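Local coordinates for prephenate dehydratase (Arthrobacter aurescens, PDB 3MWB), which binds L-phenylalanine at its ACT domain and probably converts prephenate to phenylpyruvate, with loss of water and carbon dioxide, on the way to L-phenylalanine, at residues Phe223-Glu234 against Ser248-Arg259. Numbering follows the deposited sequence.
Sequences FASRGVNLSRIE and SIDADGHATDSR. With PHE (phenylalanine), chain C.
Arg232 grips Asp250 side-on across an antiparallel β-hairpin of the ACT domain, NE reaching OD2 and NH2 reaching OD1, each at 2.8 Å. Both nitrogens meet the carboxylate from above its plane, the two flat groups being turned 62° apart. The same guanidinium holds Ser248 OG end-on, 2.9 Å from NH1 and 3.0 Å from NH2, and NH1 also forms a salt bridge with Glu234 OE2. With CG anti to the backbone N (chi1 -172°), the Arg232 chain bends at chi3 (60°), which lays the guanidinium across strand 248-252, with Ser248 O over one face. Replacing this arginine by alanine is likely to leave the carboxylates of Asp250 and Glu234 without the cation they share, and Ser248 OG without two donors. Thr203 on strand 200-207 gives Asp250 OD1 a further bond.

On the other sheet face, Leu230 CD2 lies over one face of the Phe223 ring, offset toward the rim, and packs against Ala251 CB, while Ile233 runs alongside Ile249. A classic β-bulge sets Ser231 and Arg232 both opposite Asp250, beside the bound phenylalanine. Leu230 O and Asn229 OD1 accept from the ligand's ammonium and Leu230 N donates to its carboxylate; Asp211 and Leu216 of a second subunit add polar contacts. Asp252 and, from the second subunit, Asp211 both hold Asn229: the backbone bond Asp252 N to Asn229 O is nearly straight, and Asn229 ND2 meets OD2 of Asp252 at 3.1 Å, from above the carboxylate plane.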
loop_
_atom_site.group_PDB
_atom_site.type_symbol
_atom_site.label_atom_id
_atom_site.label_comp_id
_atom_site.label_asym_id
_atom_site.label_seq_id
_atom_site.Cartn_x
_atom_site.Cartn_y
_atom_site.Cartn_z
ATOM N N PHE A 223 6.800 -7.349 6.109
ATOM C CA PHE A 223 6.166 -8.562 6.632
ATOM C C PHE A 223 4.885 -8.936 5.868
ATOM O O PHE A 223 4.738 -10.072 5.427
ATOM C CB PHE A 223 5.885 -8.421 8.133
ATOM C CG PHE A 223 7.135 -8.329 8.988
ATOM C CD1 PHE A 223 7.984 -9.417 9.117
ATOM C CD2 PHE A 223 7.444 -7.161 9.668
ATOM C CE1 PHE A 223 9.146 -9.339 9.898
ATOM C CE2 PHE A 223 8.591 -7.070 10.443
ATOM C CZ PHE A 223 9.436 -8.162 10.576
ATOM N N ALA A 224 3.969 -7.980 5.698
ATOM C CA ALA A 224 2.663 -8.283 5.116
ATOM C C ALA A 224 2.749 -8.776 3.669
ATOM O O ALA A 224 2.067 -9.735 3.310
ATOM C CB ALA A 224 1.704 -7.079 5.243
ATOM N N SER A 225 3.592 -8.138 2.848
ATOM C CA SER A 225 3.754 -8.531 1.433
ATOM C C SER A 225 4.397 -9.920 1.236
ATOM O O SER A 225 4.362 -10.446 0.129
ATOM C CB SER A 225 4.553 -7.470 0.657
ATOM O OG SER A 225 5.922 -7.532 0.983
ATOM N N ARG A 226 4.986 -10.486 2.305
ATOM C CA ARG A 226 5.610 -11.798 2.266
ATOM C C ARG A 226 4.869 -12.828 3.139
ATOM O O ARG A 226 5.412 -13.868 3.505
ATOM C CB ARG A 226 7.081 -11.675 2.666
ATOM C CG ARG A 226 7.937 -10.899 1.619
ATOM C CD ARG A 226 9.293 -10.607 2.185
ATOM N NE ARG A 226 10.140 -9.878 1.254
ATOM C CZ ARG A 226 10.277 -8.556 1.197
ATOM N NH1 ARG A 226 9.609 -7.771 2.030
ATOM N NH2 ARG A 226 11.113 -8.016 0.302
ATOM N N GLY A 227 3.632 -12.507 3.492
ATOM C CA GLY A 227 2.769 -13.417 4.243
ATOM C C GLY A 227 3.167 -13.632 5.693
ATOM O O GLY A 227 2.819 -14.664 6.272
ATOM N N VAL A 228 3.897 -12.678 6.279
ATOM C CA VAL A 228 4.354 -12.814 7.650
ATOM C C VAL A 228 3.426 -12.085 8.609
ATOM O O VAL A 228 3.354 -10.844 8.600
ATOM C CB VAL A 228 5.798 -12.309 7.867
ATOM C CG1 VAL A 228 6.153 -12.478 9.323
ATOM C CG2 VAL A 228 6.794 -13.085 6.992
ATOM N N ASN A 229 2.740 -12.881 9.429
ATOM C CA ASN A 229 1.831 -12.411 10.454
ATOM C C ASN A 229 2.561 -11.808 11.643
ATOM O O ASN A 229 3.587 -12.355 12.119
ATOM C CB ASN A 229 0.980 -13.588 10.936
ATOM C CG ASN A 229 -0.288 -13.161 11.595
ATOM O OD1 ASN A 229 -1.064 -12.383 11.041
ATOM N ND2 ASN A 229 -0.525 -13.677 12.782
ATOM N N LEU A 230 2.015 -10.703 12.157
ATOM C CA LEU A 230 2.576 -10.090 13.360
ATOM C C LEU A 230 1.749 -10.368 14.615
ATOM O O LEU A 230 0.513 -10.484 14.550
ATOM C CB LEU A 230 2.769 -8.583 13.179
ATOM C CG LEU A 230 3.538 -8.133 11.938
ATOM C CD1 LEU A 230 3.533 -6.590 11.888
ATOM C CD2 LEU A 230 4.985 -8.693 11.901
ATOM N N SER A 231 2.424 -10.455 15.758
ATOM C CA SER A 231 1.727 -10.664 17.029
ATOM C C SER A 231 1.948 -9.512 18.015
ATOM O O SER A 231 1.293 -9.456 19.065
ATOM C CB SER A 231 2.157 -11.989 17.653
ATOM O OG SER A 231 3.554 -11.964 17.877
ATOM N N ARG A 232 2.890 -8.611 17.699
ATOM C CA ARG A 232 3.146 -7.457 18.548
ATOM C C ARG A 232 3.780 -6.331 17.769
ATOM O O ARG A 232 4.704 -6.545 16.985
ATOM C CB ARG A 232 4.035 -7.813 19.748
ATOM C CG ARG A 232 4.171 -6.672 20.794
ATOM C CD ARG A 232 5.075 -7.089 21.965
ATOM N NE ARG A 232 6.400 -7.409 21.441
ATOM C CZ ARG A 232 7.389 -6.532 21.304
ATOM N NH1 ARG A 232 7.228 -5.273 21.703
ATOM N NH2 ARG A 232 8.541 -6.911 20.764
ATOM N N ILE A 233 3.235 -5.127 17.948
ATOM C CA ILE A 233 3.958 -3.906 17.554
ATOM C C ILE A 233 3.793 -2.805 18.609
ATOM O O ILE A 233 2.706 -2.638 19.171
ATOM C CB ILE A 233 3.526 -3.386 16.188
ATOM C CG1 ILE A 233 4.220 -2.039 15.897
ATOM C CG2 ILE A 233 1.992 -3.286 16.111
ATOM C CD1 ILE A 233 3.893 -1.473 14.611
ATOM N N GLU A 234 4.889 -2.096 18.895
ATOM C CA GLU A 234 4.884 -0.951 19.796
ATOM C C GLU A 234 5.888 0.099 19.295
ATOM O O GLU A 234 7.067 -0.189 19.059
ATOM C CB GLU A 234 5.204 -1.363 21.250
ATOM C CG GLU A 234 4.507 -2.651 21.708
ATOM C CD GLU A 234 4.786 -3.043 23.147
ATOM O OE1 GLU A 234 4.453 -2.253 24.060
ATOM O OE2 GLU A 234 5.314 -4.153 23.368
ATOM N N SER A 248 9.115 -1.789 18.023
ATOM C CA SER A 248 9.380 -3.100 18.600
ATOM C C SER A 248 8.328 -4.073 18.057
ATOM O O SER A 248 7.111 -3.844 18.181
ATOM C CB SER A 248 9.289 -3.001 20.122
ATOM O OG SER A 248 9.791 -4.153 20.775
ATOM N N ILE A 249 8.785 -5.141 17.419
ATOM C CA ILE A 249 7.879 -5.965 16.610
ATOM C C ILE A 249 8.148 -7.455 16.832
ATOM O O ILE A 249 9.310 -7.892 16.819
ATOM C CB ILE A 249 8.037 -5.638 15.086
ATOM C CG1 ILE A 249 7.565 -4.204 14.754
ATOM C CG2 ILE A 249 7.256 -6.630 14.220
ATOM C CD1 ILE A 249 8.043 -3.694 13.406
ATOM N N ASP A 250 7.079 -8.229 17.041
ATOM C CA ASP A 250 7.177 -9.706 17.011
ATOM C C ASP A 250 6.462 -10.207 15.773
ATOM O O ASP A 250 5.294 -9.835 15.533
ATOM C CB ASP A 250 6.538 -10.372 18.251
ATOM C CG ASP A 250 7.178 -9.936 19.581
ATOM O OD1 ASP A 250 8.363 -9.507 19.603
ATOM O OD2 ASP A 250 6.490 -10.042 20.625
ATOM N N ALA A 251 7.160 -11.025 14.976
ATOM C CA ALA A 251 6.577 -11.686 13.796
ATOM C C ALA A 251 6.486 -13.183 14.010
ATOM O O ALA A 251 7.303 -13.759 14.765
ATOM C CB ALA A 251 7.416 -11.382 12.555
ATOM N N ASP A 252 5.493 -13.816 13.382
ATOM C CA ASP A 252 5.405 -15.291 13.305
ATOM C C ASP A 252 6.449 -15.795 12.334
ATOM O O ASP A 252 6.485 -15.364 11.169
ATOM C CB ASP A 252 4.060 -15.735 12.747
ATOM C CG ASP A 252 2.906 -15.494 13.698
ATOM O OD1 ASP A 252 3.151 -15.101 14.869
ATOM O OD2 ASP A 252 1.743 -15.731 13.274
ATOM N N GLY A 253 7.300 -16.709 12.781
ATOM C CA GLY A 253 8.285 -17.255 11.893
ATOM C C GLY A 253 9.679 -17.319 12.452
ATOM O O GLY A 253 9.988 -16.781 13.530
ATOM N N HIS A 254 10.538 -17.973 11.692
ATOM C CA HIS A 254 11.931 -18.141 12.084
ATOM C C HIS A 254 12.797 -17.468 11.020
ATOM O O HIS A 254 12.477 -17.534 9.835
ATOM C CB HIS A 254 12.231 -19.616 12.129
ATOM C CG HIS A 254 13.594 -19.943 12.639
ATOM N ND1 HIS A 254 13.825 -20.316 13.943
ATOM C CD2 HIS A 254 14.791 -20.006 12.013
ATOM C CE1 HIS A 254 15.109 -20.592 14.101
ATOM N NE2 HIS A 254 15.717 -20.408 12.943
ATOM N N ALA A 255 13.895 -16.834 11.445
ATOM C CA ALA A 255 14.778 -16.093 10.531
ATOM C C ALA A 255 15.194 -16.888 9.277
ATOM O O ALA A 255 15.391 -16.294 8.215
ATOM C CB ALA A 255 16.008 -15.588 11.269
ATOM N N THR A 256 15.339 -18.210 9.405
ATOM C CA THR A 256 15.709 -19.070 8.260
ATOM C C THR A 256 14.590 -19.341 7.246
ATOM O O THR A 256 14.880 -19.637 6.085
ATOM C CB THR A 256 16.288 -20.415 8.693
ATOM O OG1 THR A 256 15.273 -21.198 9.322
ATOM C CG2 THR A 256 17.464 -20.196 9.621
ATOM N N ASP A 257 13.332 -19.285 7.673
ATOM C CA ASP A 257 12.209 -19.337 6.733
ATOM C C ASP A 257 12.448 -18.290 5.649
ATOM O O ASP A 257 12.770 -17.138 5.957
ATOM C CB ASP A 257 10.903 -19.026 7.439
ATOM C CG ASP A 257 10.589 -20.014 8.553
ATOM O OD1 ASP A 257 10.974 -21.191 8.445
ATOM O OD2 ASP A 257 9.967 -19.603 9.536
ATOM N N SER A 258 12.279 -18.686 4.390
ATOM C CA SER A 258 12.649 -17.811 3.271
ATOM C C SER A 258 11.890 -16.484 3.310
ATOM O O SER A 258 12.476 -15.440 3.022
ATOM C CB SER A 258 12.436 -18.512 1.933
ATOM O OG SER A 258 13.247 -19.671 1.823
ATOM N N ARG A 259 10.607 -16.520 3.682
ATOM C CA ARG A 259 9.800 -15.295 3.698
ATOM C C ARG A 259 10.271 -14.343 4.800
ATOM O O ARG A 259 10.134 -13.144 4.678
ATOM C CB ARG A 259 8.291 -15.595 3.857
ATOM C CG ARG A 259 7.954 -16.264 5.185
ATOM C CD ARG A 259 6.519 -16.844 5.218
ATOM N NE ARG A 259 6.239 -17.397 6.553
ATOM C CZ ARG A 259 6.669 -18.580 7.000
ATOM N NH1 ARG A 259 7.383 -19.385 6.219
ATOM N NH2 ARG A 259 6.363 -18.981 8.239
HETATM N N PHE C . -1.426 -10.262 12.746
HETATM C CA PHE C . -2.005 -9.058 12.036
HETATM C C PHE C . -0.992 -8.469 11.067
HETATM O O PHE C . -1.227 -7.375 10.485
HETATM C CB PHE C . -2.509 -7.971 13.030
HETATM C CG PHE C . -1.502 -7.576 14.103
HETATM C CD1 PHE C . -0.403 -6.749 13.796
HETATM C CD2 PHE C . -1.670 -8.024 15.430
HETATM C CE1 PHE C . 0.525 -6.389 14.773
HETATM C CE2 PHE C . -0.750 -7.662 16.431
HETATM C CZ PHE C . 0.357 -6.834 16.095
HETATM O OXT PHE C . 0.101 -9.059 10.898
HETATM O O HOH W 1 4.367 -11.670 20.585
HETATM O O HOH W 2 4.681 -14.016 16.559
#